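PDB 1UES: superoxide dismutase [Mn/Fe] from Porphyromonas gingivalis, which catalyses the dismutation of superoxide radicals to oxygen and hydrogen peroxide, using one manganese or iron ion in each subunit of a homodimer. Local coordinates for residues S60-N66 / A142-R147; W125-D129 / G149-L153. The protein carries 1 engineered substitution. All blocks are in the same frame, centred on the assembly; numbering follows the deposited sequence.

Interaction 1: S60-N66 / A142-R147; sequences SEGGIFN and AGNPVR
R147 lays its guanidinium flat over one face of the F65 ring. The two planes are 14° apart, and R147 CZ stands 3.6 Å from the centroid of the F65 ring, almost exactly on the ring normal. This is a stacked cation-pi pair. The R147 chain, extended from CG to NE, comes in past the CE1-CZ edge; NE lies over that rim, F65 CE1 3.3 Å from R147 NE, while CD stays outside it. F65 has its CG anti to the backbone N (chi1 175°), and the ring reaches out from the first turn of helix 62-79 toward residues 142-147.

The edge of the same guanidinium serves the backbone. R147 NH2 donates to S60 O at 3.1 Å, nearly straight (172°) and in both the guanidinium and the carbonyl plane. Water 1 links R147 NE to S60 O, which therefore takes two bonds. E61 OE1 is 3.3 Å from R147 NH2 but well out of the guanidinium plane. That salt bridge is one of charge alone.

At the CE2 side of the ring, A142 CB packs 4.1 Å from F65 CE2. A142 CB also sits 3.5 Å from N66 O, and water 2 joins N66 OD1 to A142 N. F119 of the second subunit packs on both N66 and A142.

Further out, V57 of helix 53-59 touches F65, and S60 OG bonds to I56 O. N73 of helix 62-79 bonds to G143 O. The contact thus ties the alpha-hairpin domain to the loop after strand 134-140 in the C-terminal domain, with the side chain of A142 about 10 Å from the manganese. Ring, carbonyl and carboxylate all suit the positive charge of the arginine; stack and in-plane bonds of NH2 and NE probably restrict rotation of the guanidinium.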
ATOM      1  N   SER A  60     -16.212  14.433   3.399  1.00 31.07           N
ATOM      2  CA  SER A  60     -14.938  14.982   2.987  1.00 30.78           C
ATOM      3  C   SER A  60     -14.286  14.362   1.773  1.00 30.90           C
ATOM      4  O   SER A  60     -14.726  13.330   1.261  1.00 30.94           O
ATOM      5  CB  SER A  60     -13.958  14.949   4.161  1.00 30.32           C
ATOM      6  OG  SER A  60     -13.508  13.631   4.404  1.00 30.42           O
ATOM      7  N   GLU A  61     -13.213  15.008   1.331  1.00 30.98           N
ATOM      8  CA  GLU A  61     -12.433  14.555   0.186  1.00 31.12           C
ATOM      9  C   GLU A  61     -10.943  14.795   0.436  1.00 30.57           C
ATOM     10  O   GLU A  61     -10.555  15.286   1.502  1.00 30.26           O
ATOM     11  CB  GLU A  61     -12.878  15.309  -1.080  1.00 32.49           C
ATOM     12  CG  GLU A  61     -13.256  14.366  -2.221  1.00 34.44           C
ATOM     13  CD  GLU A  61     -14.726  14.438  -2.594  1.00 35.38           C
ATOM     14  OE1 GLU A  61     -15.557  13.702  -1.993  1.00 36.25           O
ATOM     15  OE2 GLU A  61     -15.057  15.231  -3.509  1.00 36.55           O
ATOM     16  N   GLY A  62     -10.111  14.434  -0.536  1.00 29.90           N
ATOM     17  CA  GLY A  62      -8.684  14.660  -0.425  1.00 29.05           C
ATOM     18  C   GLY A  62      -7.976  14.127   0.820  1.00 28.42           C
ATOM     19  O   GLY A  62      -8.276  13.030   1.279  1.00 28.27           O
ATOM     20  N   GLY A  63      -7.054  14.927   1.356  1.00 27.62           N
ATOM     21  CA  GLY A  63      -6.277  14.536   2.526  1.00 26.62           C
ATOM     22  C   GLY A  63      -7.128  14.310   3.766  1.00 26.04           C
ATOM     23  O   GLY A  63      -6.849  13.413   4.571  1.00 26.25           O
ATOM     24  N   ILE A  64      -8.141  15.153   3.939  1.00 25.24           N
ATOM     25  CA  ILE A  64      -9.037  15.023   5.070  1.00 24.37           C
ATOM     26  C   ILE A  64      -9.743  13.683   4.978  1.00 24.28           C
ATOM     27  O   ILE A  64      -9.764  12.933   5.958  1.00 23.90           O
ATOM     28  CB  ILE A  64     -10.043  16.188   5.111  1.00 24.34           C
ATOM     29  CG1 ILE A  64      -9.289  17.441   5.532  1.00 24.32           C
ATOM     30  CG2 ILE A  64     -11.163  15.890   6.098  1.00 23.90           C
ATOM     31  CD1 ILE A  64     -10.112  18.721   5.443  1.00 24.77           C
ATOM     32  N   PHE A  65     -10.267  13.348   3.802  1.00 23.88           N
ATOM     33  CA  PHE A  65     -10.925  12.074   3.686  1.00 23.82           C
ATOM     34  C   PHE A  65      -9.951  10.927   3.939  1.00 23.45           C
ATOM     35  O   PHE A  65     -10.307   9.973   4.603  1.00 23.36           O
ATOM     36  CB  PHE A  65     -11.548  11.841   2.317  1.00 23.86           C
ATOM     37  CG  PHE A  65     -12.131  10.462   2.181  1.00 24.22           C
ATOM     38  CD1 PHE A  65     -13.342  10.140   2.800  1.00 24.16           C
ATOM     39  CD2 PHE A  65     -11.434   9.452   1.526  1.00 24.10           C
ATOM     40  CE1 PHE A  65     -13.833   8.832   2.772  1.00 24.67           C
ATOM     41  CE2 PHE A  65     -11.922   8.155   1.494  1.00 24.17           C
ATOM     42  CZ  PHE A  65     -13.122   7.840   2.122  1.00 24.26           C
ATOM     43  N   ASN A  66      -8.742  11.005   3.386  1.00 23.33           N
ATOM     44  CA  ASN A  66      -7.773   9.914   3.584  1.00 23.59           C
ATOM     45  C   ASN A  66      -7.514   9.639   5.061  1.00 23.36           C
ATOM     46  O   ASN A  66      -7.437   8.469   5.493  1.00 22.95           O
ATOM     47  CB  ASN A  66      -6.447  10.226   2.850  1.00 24.11           C
ATOM     48  CG  ASN A  66      -6.590  10.153   1.335  1.00 24.94           C
ATOM     49  OD1 ASN A  66      -7.522   9.525   0.832  1.00 25.33           O
ATOM     50  ND2 ASN A  66      -5.669  10.809   0.596  1.00 25.21           N
ATOM     51  N   ALA A 142      -8.209   4.481   1.464  1.00 23.80           N
ATOM     52  CA  ALA A 142      -8.967   4.799   2.670  1.00 23.77           C
ATOM     53  C   ALA A 142     -10.478   4.575   2.627  1.00 23.79           C
ATOM     54  O   ALA A 142     -11.182   4.954   3.566  1.00 23.26           O
ATOM     55  CB  ALA A 142      -8.679   6.248   3.081  1.00 23.80           C
ATOM     56  N   GLY A 143     -10.960   3.959   1.547  1.00 23.61           N
ATOM     57  CA  GLY A 143     -12.381   3.730   1.400  1.00 23.83           C
ATOM     58  C   GLY A 143     -13.103   3.063   2.536  1.00 24.03           C
ATOM     59  O   GLY A 143     -12.550   2.232   3.255  1.00 23.86           O
ATOM     60  N   ASN A 144     -14.370   3.431   2.685  1.00 24.44           N
ATOM     61  CA  ASN A 144     -15.228   2.865   3.706  1.00 25.22           C
ATOM     62  C   ASN A 144     -16.665   2.895   3.170  1.00 25.82           C
ATOM     63  O   ASN A 144     -17.080   3.889   2.593  1.00 25.93           O
ATOM     64  CB  ASN A 144     -15.103   3.687   4.992  1.00 25.38           C
ATOM     65  CG  ASN A 144     -15.869   3.076   6.137  1.00 25.44           C
ATOM     66  OD1 ASN A 144     -15.296   2.487   7.084  1.00 26.07           O
ATOM     67  ND2 ASN A 144     -17.165   3.195   6.067  1.00 25.19           N
ATOM     68  N   PRO A 145     -17.440   1.813   3.375  1.00 26.54           N
ATOM     69  CA  PRO A 145     -18.835   1.677   2.922  1.00 27.02           C
ATOM     70  C   PRO A 145     -19.732   2.835   3.302  1.00 27.62           C
ATOM     71  O   PRO A 145     -20.734   3.094   2.629  1.00 27.42           O
ATOM     72  CB  PRO A 145     -19.308   0.390   3.582  1.00 27.47           C
ATOM     73  CG  PRO A 145     -18.079  -0.409   3.750  1.00 27.11           C
ATOM     74  CD  PRO A 145     -16.992   0.603   4.079  1.00 26.68           C
ATOM     75  N   VAL A 146     -19.394   3.517   4.387  1.00 28.41           N
ATOM     76  CA  VAL A 146     -20.208   4.653   4.796  1.00 29.11           C
ATOM     77  C   VAL A 146     -20.223   5.743   3.738  1.00 29.52           C
ATOM     78  O   VAL A 146     -21.142   6.561   3.683  1.00 29.77           O
ATOM     79  CB  VAL A 146     -19.761   5.272   6.164  1.00 29.36           C
ATOM     80  CG1 VAL A 146     -19.644   4.203   7.192  1.00 29.76           C
ATOM     81  CG2 VAL A 146     -18.463   6.037   6.015  1.00 29.50           C
ATOM     82  N   ARG A 147     -19.213   5.778   2.880  1.00 30.20           N
ATOM     83  CA  ARG A 147     -19.206   6.811   1.856  1.00 30.74           C
ATOM     84  C   ARG A 147     -20.294   6.520   0.807  1.00 31.19           C
ATOM     85  O   ARG A 147     -20.590   7.368  -0.032  1.00 31.34           O
ATOM     86  CB  ARG A 147     -17.826   6.897   1.189  1.00 31.13           C
ATOM     87  CG  ARG A 147     -17.435   8.302   0.733  1.00 31.91           C
ATOM     88  CD  ARG A 147     -16.116   8.272  -0.038  1.00 32.53           C
ATOM     89  NE  ARG A 147     -15.444   9.577  -0.046  1.00 33.29           N
ATOM     90  CZ  ARG A 147     -14.421   9.884  -0.835  1.00 33.68           C
ATOM     91  NH1 ARG A 147     -13.940   8.981  -1.688  1.00 34.21           N
ATOM     92  NH2 ARG A 147     -13.873  11.091  -0.768  1.00 33.88           N
TER
HETATM   93  O   HOH W   1     -16.600  11.608   1.551  1.00 30.89           O
HETATM   94  O   HOH W   2      -8.385   6.912  -0.188  1.00 29.78           O

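Interaction 2: W125-D129 / G149-L153; sequences WLASD and GLNPL
Strands 122-128 and 151-157 pair antiparallel here, at one end of the three-stranded sheet of the C-terminal domain. S128 and N151 form a hydrogen-bonded pair: N151 N donates to S128 O at 2.8 Å, and S128 N donates to N151 O at 2.9 Å. A127 and P152 are the non-hydrogen-bonded pair. Beyond them L153 N donates to L126 O at 2.9 Å.

P152 CB lies over the six-membered ring of W125, 3.7 Å from its centroid, a CH-pi contact. W125 CZ3 on the rim is nearest, 3.2 Å from P152 CB. On the sheet face of S128 and N151, S128 OG, turned between backbone N and carbonyl carbon (chi1 60°), meets N151 CB at 3.3 Å. L153 CD1 touches L126 at CG and CD2. L150 CD2 reaches just past strand 122-128, 3.7 Å from D129 CA.

Strand 122-128 is the middle strand, with 134-140 on its other side. L76 of helix 62-79 packs on W125 and P152, and N73 of that helix bonds to W125 NE1. R190 O accepts a hydrogen bond from N151 ND2, and Y191 touches S128 and L153: the C-terminal residues pack on the S128-N151 face.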
ATOM      1  N   TRP A 125     -14.445  -5.110   2.802  1.00 22.17           N
ATOM      2  CA  TRP A 125     -15.521  -4.846   3.749  1.00 23.35           C
ATOM      3  C   TRP A 125     -16.756  -5.717   3.539  1.00 24.20           C
ATOM      4  O   TRP A 125     -17.119  -6.023   2.403  1.00 24.88           O
ATOM      5  CB  TRP A 125     -15.948  -3.372   3.593  1.00 23.13           C
ATOM      6  CG  TRP A 125     -15.245  -2.402   4.502  1.00 22.88           C
ATOM      7  CD1 TRP A 125     -14.273  -1.488   4.163  1.00 23.10           C
ATOM      8  CD2 TRP A 125     -15.477  -2.243   5.899  1.00 23.31           C
ATOM      9  NE1 TRP A 125     -13.893  -0.766   5.291  1.00 23.18           N
ATOM     10  CE2 TRP A 125     -14.614  -1.213   6.363  1.00 23.13           C
ATOM     11  CE3 TRP A 125     -16.330  -2.870   6.812  1.00 23.21           C
ATOM     12  CZ2 TRP A 125     -14.585  -0.805   7.706  1.00 23.69           C
ATOM     13  CZ3 TRP A 125     -16.299  -2.469   8.151  1.00 23.65           C
ATOM     14  CH2 TRP A 125     -15.430  -1.444   8.585  1.00 23.40           C
ATOM     15  N   LEU A 126     -17.371  -6.135   4.639  1.00 24.90           N
ATOM     16  CA  LEU A 126     -18.637  -6.839   4.581  1.00 25.31           C
ATOM     17  C   LEU A 126     -19.543  -5.674   5.008  1.00 25.59           C
ATOM     18  O   LEU A 126     -19.304  -5.037   6.031  1.00 24.97           O
ATOM     19  CB  LEU A 126     -18.729  -7.971   5.588  1.00 25.74           C
ATOM     20  CG  LEU A 126     -20.155  -8.535   5.699  1.00 25.68           C
ATOM     21  CD1 LEU A 126     -20.575  -9.185   4.371  1.00 25.94           C
ATOM     22  CD2 LEU A 126     -20.213  -9.519   6.829  1.00 26.08           C
ATOM     23  N   ALA A 127     -20.533  -5.350   4.185  1.00 25.80           N
ATOM     24  CA  ALA A 127     -21.422  -4.240   4.498  1.00 26.62           C
ATOM     25  C   ALA A 127     -22.894  -4.636   4.301  1.00 27.05           C
ATOM     26  O   ALA A 127     -23.193  -5.629   3.643  1.00 27.32           O
ATOM     27  CB  ALA A 127     -21.080  -3.046   3.609  1.00 26.88           C
ATOM     28  N   SER A 128     -23.811  -3.895   4.919  1.00 27.63           N
ATOM     29  CA  SER A 128     -25.235  -4.186   4.738  1.00 28.01           C
ATOM     30  C   SER A 128     -25.973  -2.896   4.357  1.00 28.31           C
ATOM     31  O   SER A 128     -25.490  -1.787   4.641  1.00 27.98           O
ATOM     32  CB  SER A 128     -25.855  -4.761   6.022  1.00 28.47           C
ATOM     33  OG  SER A 128     -25.750  -3.865   7.115  1.00 29.09           O
ATOM     34  N   ASP A 129     -27.108  -3.027   3.674  1.00 28.60           N
ATOM     35  CA  ASP A 129     -27.898  -1.849   3.355  1.00 29.28           C
ATOM     36  C   ASP A 129     -28.987  -1.788   4.431  1.00 29.61           C
ATOM     37  O   ASP A 129     -28.943  -2.560   5.394  1.00 29.80           O
ATOM     38  CB  ASP A 129     -28.482  -1.886   1.914  1.00 29.65           C
ATOM     39  CG  ASP A 129     -29.531  -2.984   1.692  1.00 30.24           C
ATOM     40  OD1 ASP A 129     -29.981  -3.617   2.659  1.00 30.31           O
ATOM     41  OD2 ASP A 129     -29.913  -3.209   0.506  1.00 30.79           O
ATOM     42  N   GLY A 149     -23.361   5.110   1.913  1.00 30.03           N
ATOM     43  CA  GLY A 149     -24.588   4.968   2.676  1.00 29.44           C
ATOM     44  C   GLY A 149     -24.780   3.592   3.299  1.00 29.01           C
ATOM     45  O   GLY A 149     -25.776   3.339   3.968  1.00 29.08           O
ATOM     46  N   LEU A 150     -23.806   2.706   3.108  1.00 28.53           N
ATOM     47  CA  LEU A 150     -23.873   1.343   3.632  1.00 28.24           C
ATOM     48  C   LEU A 150     -23.369   1.227   5.066  1.00 28.30           C
ATOM     49  O   LEU A 150     -22.629   2.101   5.558  1.00 28.24           O
ATOM     50  CB  LEU A 150     -23.061   0.407   2.742  1.00 27.99           C
ATOM     51  CG  LEU A 150     -23.641   0.230   1.341  1.00 28.01           C
ATOM     52  CD1 LEU A 150     -22.716  -0.595   0.473  1.00 27.74           C
ATOM     53  CD2 LEU A 150     -24.992  -0.449   1.460  1.00 27.62           C
ATOM     54  N   ASN A 151     -23.756   0.128   5.714  1.00 28.27           N
ATOM     55  CA  ASN A 151     -23.385  -0.151   7.088  1.00 28.26           C
ATOM     56  C   ASN A 151     -22.152  -1.040   7.128  1.00 27.50           C
ATOM     57  O   ASN A 151     -22.211  -2.177   6.696  1.00 27.20           O
ATOM     58  CB  ASN A 151     -24.530  -0.886   7.779  1.00 29.74           C
ATOM     59  CG  ASN A 151     -24.342  -0.977   9.246  1.00 31.25           C
ATOM     60  OD1 ASN A 151     -23.968   0.004   9.889  1.00 33.01           O
ATOM     61  ND2 ASN A 151     -24.608  -2.148   9.812  1.00 32.60           N
ATOM     62  N   PRO A 152     -21.033  -0.550   7.697  1.00 26.80           N
ATOM     63  CA  PRO A 152     -19.800  -1.357   7.769  1.00 26.40           C
ATOM     64  C   PRO A 152     -19.833  -2.410   8.873  1.00 25.98           C
ATOM     65  O   PRO A 152     -19.879  -2.055  10.049  1.00 26.37           O
ATOM     66  CB  PRO A 152     -18.713  -0.308   8.004  1.00 26.55           C
ATOM     67  CG  PRO A 152     -19.422   0.764   8.809  1.00 26.76           C
ATOM     68  CD  PRO A 152     -20.864   0.782   8.302  1.00 26.80           C
ATOM     69  N   LEU A 153     -19.752  -3.693   8.517  1.00 24.99           N
ATOM     70  CA  LEU A 153     -19.841  -4.758   9.511  1.00 24.52           C
ATOM     71  C   LEU A 153     -18.545  -5.420   9.918  1.00 24.12           C
ATOM     72  O   LEU A 153     -18.265  -5.580  11.099  1.00 24.09           O
ATOM     73  CB  LEU A 153     -20.794  -5.857   9.041  1.00 24.81           C
ATOM     74  CG  LEU A 153     -22.125  -5.393   8.465  1.00 24.90           C
ATOM     75  CD1 LEU A 153     -22.928  -6.616   8.059  1.00 25.13           C
ATOM     76  CD2 LEU A 153     -22.889  -4.600   9.524  1.00 25.18           C
TER

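Overall arrangement
Interaction 1 joins the two domains, whereas interaction 2 lies wholly within the C-terminal sheet. Both are partly buried. In interaction 1 the charged end at E61 and R147 is exposed, and F65 and A142 are buried. Interaction 2 has no exposed residue among those that touch. Its bonds are from backbone to backbone, while interaction 1 relies on one arginine, a ring and two waters. The segments alternate along the chain, and 142-147 leads almost directly into 149-153. The two meet where P145 CD packs on W125 and P145 O probably accepts a bond from L150 N. Helix 62-79 serves both, supplying F65 to the first and L76 to the second.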